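Local coordinates for 3,5-epimerase/4-reductase (Arabidopsis thaliana, PDB 4QQR) that catalyses the 3,5-epimerisation of dTDP-4-keto-6-deoxy-glucose and then the NADPH-dependent reduction of the product to dTDP-beta-L-rhamnose, and can also form UDP-beta-L-rhamnose, at the zinc ion site and the interface of chains A and B. Residues are numbered along the deposited sequence; one frame, centred on the assembly and turned at random. Chains: chain A/B, 3,5-epimerase/4-reductase.

Contact 1: the zinc ion site. Residues chain A 77, 79, 82. With ZN (zinc ion), chain C.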
ATOM      1  N   ASP A  77       1.091  20.513  -0.133  1.00 60.53           N
ATOM      2  CA  ASP A  77      -0.248  20.214   0.355  1.00 60.86           C
ATOM      3  C   ASP A  77      -0.614  18.771   0.047  1.00 59.46           C
ATOM      4  O   ASP A  77      -0.090  18.176  -0.894  1.00 53.69           O
ATOM      5  CB  ASP A  77      -1.273  21.152  -0.283  1.00 56.77           C
ATOM      6  CG  ASP A  77      -1.248  21.095  -1.797  1.00 56.71           C
ATOM      7  OD1 ASP A  77      -0.543  21.924  -2.406  1.00 53.85           O
ATOM      8  OD2 ASP A  77      -1.930  20.222  -2.378  1.00 50.11           O
ATOM      9  N   CYS A  79      -3.590  17.451  -1.158  1.00 47.70           N
ATOM     10  CA  CYS A  79      -4.814  17.290  -1.910  1.00 49.05           C
ATOM     11  C   CYS A  79      -4.776  15.968  -2.694  1.00 47.57           C
ATOM     12  O   CYS A  79      -3.772  15.238  -2.698  1.00 43.08           O
ATOM     13  CB  CYS A  79      -5.026  18.460  -2.859  1.00 45.27           C
ATOM     14  SG  CYS A  79      -4.208  18.249  -4.461  1.00 46.79           S
ATOM     15  N   HIS A  82      -2.053  15.515  -5.267  1.00 44.36           N
ATOM     16  CA  HIS A  82      -0.740  15.375  -4.666  1.00 46.96           C
ATOM     17  C   HIS A  82      -0.576  14.025  -3.993  1.00 47.91           C
ATOM     18  O   HIS A  82       0.488  13.410  -4.076  1.00 46.15           O
ATOM     19  CB  HIS A  82      -0.477  16.506  -3.672  1.00 51.53           C
ATOM     20  CG  HIS A  82       0.482  17.535  -4.175  1.00 51.43           C
ATOM     21  ND1 HIS A  82       0.270  18.887  -4.026  1.00 54.05           N
ATOM     22  CD2 HIS A  82       1.661  17.412  -4.828  1.00 59.71           C
ATOM     23  CE1 HIS A  82       1.274  19.555  -4.565  1.00 56.97           C
ATOM     24  NE2 HIS A  82       2.136  18.682  -5.055  1.00 61.81           N
TER
HETATM   25 ZN    ZN C 403      -2.084  19.622  -3.941  1.00 60.72          ZN
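The backbone is extended at A:Asp77 and A:Cys79 and turns helical by A:His82, so a short stretch of chain entering helix 80-103 curls around the zinc ion and presents three donors to it. A:Asp77 binds through one carboxylate oxygen, OD2. This bond is modelled shorter than zinc-oxygen bonds normally are, and its length should not be interpreted. The other oxygen, OD1, stands 3.2 Å from ZN, so the carboxylate is best read as holding the metal by one arm. Its CG is tucked between N and C of its own backbone (chi1 57°).

A:Cys79 has a similar first torsion, SG likewise flanked by its own N and C (chi1 87°), and its sulfur reaches ZN at 2.6 Å. From the first turn of the helix, A:His82 offers the imidazole nitrogen ND1, at 2.5 Å from ZN. Use of ND1, the ring nitrogen nearer the backbone, may suit a residue so close in sequence to its fellow ligands, and it turns NE2 away from the metal. OD2 of A:Asp77 lies in plane at the edge of the imidazole, beside the coordinating nitrogen rather than over a ring face.

The choice of residues fits zinc: a carboxylate that would bring negative charge, a soft sulfur that probably binds as thiolate, and an imidazole that is likely to bind as a neutral donor. The widest angle at the metal, 128°, separates ND1 of A:His82 from SG of A:Cys79. The uneven angles are compatible with an incomplete shell, to which water or other residues might contribute. The ion may have come from crystallisation, and the structure alone does not show a catalytic role for it. In the fold, the zinc sits where the loop carrying A:Asp77 and A:Cys79 runs into the N-terminal turn of helix 80-103.

Contact 2: the interface of chains A and B. Residues chain A 49, 92, 95-96; chain B 47, 87-88, 92, 95-96.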
ATOM      1  N   ARG A  49       6.617  -0.473 -16.046  1.00 56.27           N
ATOM      2  CA  ARG A  49       7.539  -1.613 -16.062  1.00 57.89           C
ATOM      3  C   ARG A  49       8.498  -1.583 -17.232  1.00 55.63           C
ATOM      4  O   ARG A  49       9.705  -1.544 -17.055  1.00 54.78           O
ATOM      5  CB  ARG A  49       6.777  -2.935 -16.161  1.00 55.93           C
ATOM      6  CG  ARG A  49       5.818  -3.212 -15.054  1.00 61.54           C
ATOM      7  CD  ARG A  49       5.315  -4.633 -15.185  1.00 65.09           C
ATOM      8  NE  ARG A  49       6.369  -5.616 -14.953  1.00 59.37           N
ATOM      9  CZ  ARG A  49       6.617  -6.167 -13.767  1.00 60.36           C
ATOM     10  NH1 ARG A  49       5.895  -5.814 -12.710  1.00 57.74           N
ATOM     11  NH2 ARG A  49       7.592  -7.062 -13.631  1.00 59.63           N
ATOM     12  N   ALA A  92       3.205   2.470  -6.331  1.00 37.50           N
ATOM     13  CA  ALA A  92       3.168   1.571  -7.500  1.00 41.86           C
ATOM     14  C   ALA A  92       4.502   1.488  -8.208  1.00 39.73           C
ATOM     15  O   ALA A  92       4.896   0.421  -8.665  1.00 41.11           O
ATOM     16  CB  ALA A  92       2.031   1.937  -8.499  1.00 37.06           C
ATOM     17  N   LEU A  95       7.071  -0.408  -5.849  1.00 38.53           N
ATOM     18  CA  LEU A  95       6.721  -1.818  -5.842  1.00 41.38           C
ATOM     19  C   LEU A  95       7.061  -2.464  -7.197  1.00 44.99           C
ATOM     20  O   LEU A  95       7.597  -3.575  -7.232  1.00 43.44           O
ATOM     21  CB  LEU A  95       5.247  -2.030  -5.471  1.00 41.94           C
ATOM     22  CG  LEU A  95       4.841  -2.217  -3.998  1.00 40.60           C
ATOM     23  CD1 LEU A  95       5.980  -2.741  -3.158  1.00 39.66           C
ATOM     24  CD2 LEU A  95       4.308  -0.961  -3.396  1.00 41.17           C
ATOM     25  N   THR A  96       6.768  -1.765  -8.302  1.00 44.64           N
ATOM     26  CA  THR A  96       7.126  -2.237  -9.648  1.00 42.63           C
ATOM     27  C   THR A  96       8.627  -2.427  -9.804  1.00 42.95           C
ATOM     28  O   THR A  96       9.081  -3.447 -10.345  1.00 43.43           O
ATOM     29  CB  THR A  96       6.614  -1.300 -10.760  1.00 45.82           C
ATOM     30  OG1 THR A  96       5.191  -1.424 -10.867  1.00 52.81           O
ATOM     31  CG2 THR A  96       7.220  -1.672 -12.097  1.00 47.09           C
TER
ATOM     32  N   GLN B  47      -0.321  -5.240 -14.439  1.00 67.39           N
ATOM     33  CA  GLN B  47       1.087  -5.024 -14.105  1.00 69.34           C
ATOM     34  C   GLN B  47       1.770  -3.853 -14.856  1.00 69.67           C
ATOM     35  O   GLN B  47       2.674  -3.216 -14.300  1.00 69.82           O
ATOM     36  CB  GLN B  47       1.895  -6.332 -14.243  1.00 64.86           C
ATOM     37  CG  GLN B  47       1.360  -7.321 -15.273  1.00 68.49           C
ATOM     38  CD  GLN B  47       0.610  -8.505 -14.652  1.00 73.29           C
ATOM     39  OE1 GLN B  47      -0.590  -8.421 -14.350  1.00 74.31           O
ATOM     40  NE2 GLN B  47       1.312  -9.625 -14.483  1.00 69.26           N
ATOM     41  N   ILE B  87       0.840  -8.813  -4.908  1.00 47.82           N
ATOM     42  CA  ILE B  87       1.171  -7.393  -4.839  1.00 46.96           C
ATOM     43  C   ILE B  87       1.210  -6.751  -6.231  1.00 47.18           C
ATOM     44  O   ILE B  87       0.683  -5.658  -6.444  1.00 47.05           O
ATOM     45  CB  ILE B  87       2.508  -7.189  -4.134  1.00 44.13           C
ATOM     46  CG1 ILE B  87       2.395  -7.672  -2.687  1.00 41.09           C
ATOM     47  CG2 ILE B  87       2.931  -5.716  -4.216  1.00 42.82           C
ATOM     48  CD1 ILE B  87       3.705  -7.674  -1.939  1.00 43.34           C
ATOM     49  N   ARG B  88       1.811  -7.459  -7.178  1.00 47.45           N
ATOM     50  CA  ARG B  88       1.963  -6.988  -8.552  1.00 47.22           C
ATOM     51  C   ARG B  88       0.624  -6.706  -9.231  1.00 52.19           C
ATOM     52  O   ARG B  88       0.520  -5.792 -10.047  1.00 54.23           O
ATOM     53  CB  ARG B  88       2.758  -8.022  -9.353  1.00 49.90           C
ATOM     54  CG  ARG B  88       3.082  -7.649 -10.778  1.00 53.67           C
ATOM     55  CD  ARG B  88       4.300  -8.440 -11.285  1.00 55.20           C
ATOM     56  NE  ARG B  88       4.019  -9.857 -11.536  1.00 56.16           N
ATOM     57  CZ  ARG B  88       4.520 -10.873 -10.826  1.00 57.23           C
ATOM     58  NH1 ARG B  88       5.338 -10.641  -9.805  1.00 52.86           N
ATOM     59  NH2 ARG B  88       4.204 -12.132 -11.136  1.00 55.91           N
ATOM     60  N   ALA B  92       0.035  -2.838  -7.128  1.00 42.88           N
ATOM     61  CA  ALA B  92       0.617  -2.026  -8.210  1.00 42.73           C
ATOM     62  C   ALA B  92      -0.345  -1.868  -9.370  1.00 43.03           C
ATOM     63  O   ALA B  92      -0.641  -0.745  -9.787  1.00 41.70           O
ATOM     64  CB  ALA B  92       1.918  -2.628  -8.699  1.00 42.66           C
ATOM     65  N   LEU B  95      -3.674   0.002  -8.521  1.00 44.20           N
ATOM     66  CA  LEU B  95      -3.369   1.418  -8.349  1.00 41.52           C
ATOM     67  C   LEU B  95      -3.052   2.095  -9.687  1.00 42.63           C
ATOM     68  O   LEU B  95      -3.412   3.244  -9.904  1.00 41.60           O
ATOM     69  CB  LEU B  95      -2.223   1.583  -7.359  1.00 39.48           C
ATOM     70  CG  LEU B  95      -2.633   1.331  -5.905  1.00 40.56           C
ATOM     71  CD1 LEU B  95      -1.444   1.385  -4.975  1.00 35.44           C
ATOM     72  CD2 LEU B  95      -3.664   2.346  -5.486  1.00 35.35           C
ATOM     73  N   THR B  96      -2.395   1.377 -10.590  1.00 40.56           N
ATOM     74  CA  THR B  96      -2.079   1.928 -11.900  1.00 40.50           C
ATOM     75  C   THR B  96      -3.335   2.166 -12.752  1.00 46.43           C
ATOM     76  O   THR B  96      -3.510   3.239 -13.336  1.00 46.18           O
ATOM     77  CB  THR B  96      -1.135   0.995 -12.650  1.00 42.91           C
ATOM     78  OG1 THR B  96       0.094   0.889 -11.919  1.00 45.68           O
ATOM     79  CG2 THR B  96      -0.857   1.521 -14.050  1.00 42.71           C
TER
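Helix 80-103 of chain A packs against its counterpart, helix 80-104 of chain B, across a two-fold axis, and the start of helix 49-59 joins to one side of the helix crossing. Pairing of long helices is the usual way in which extended short-chain reductases dimerise, so this is plausibly a biological dimer contact, although the assembly alone does not prove it.

Alanine suits the helix crossing because its bare methyl lets the backbones come close. CB of A:Ala92 rests 4.0 Å from the carbonyl O of B:Ala92. The same methyl lies 4.1 Å from OG1 of B:Thr96, and the two-fold twin brings A:Thr96 near the methyl of B:Ala92. Each threonine holds OG1 beside its backbone N, anti to the carbonyl carbon (chi1 -72° in A:Thr96). There its hydroxyl bonds back within its own helix: A:Thr96 OG1 to A:Ala92 O at 2.9 Å, and B:Thr96 OG1 to B:Ala92 O at 2.8 Å, with both donors above the carbonyl plane. A polar group is thereby satisfied locally, and the contact across remains one of packing. Beside it, A:Leu95 crosses B:Ile87 at about a right angle, CG meeting the CG2 branch at 4.0 Å; their branched aliphatic side chains give apolar surface for this packing.

The aliphatic part of A:Arg49 runs alongside B:Gln47, CD lying 3.9 Å from CB of the glutamine, then bends at chi3 (67°) towards B:Arg88. Arginine serves here through its long aliphatic stem. An alanine here would remove the methylenes that pack on CB of B:Gln47 and the tip that packs on CD of B:Arg88, and would probably loosen this part of the contact. B:Arg88 runs out with CG anti to the backbone N and meets A:Arg49 crosswise, their guanidinium planes 69° apart, with CZ of A:Arg49 4.1 Å from CD of B:Arg88. The like charges would probably repel, NH1 of A:Arg49 standing 4.6 Å from NE of B:Arg88.

Contact 1 and contact 2 are about 22 Å apart, measured between the centres of their C-alpha atoms, and helix 80-103 of chain A runs through both. A:His82 belongs to its first turn, whereas A:Ala92, A:Leu95 and A:Thr96 lie some three to four turns further on. The metal thus ties the chain at the helix start, and the middle of the same helix meets the second subunit. No residue is shared, but zinc binding could help steady the helix that chain B packs against. By the two-fold symmetry, the same relation should hold in the other subunit.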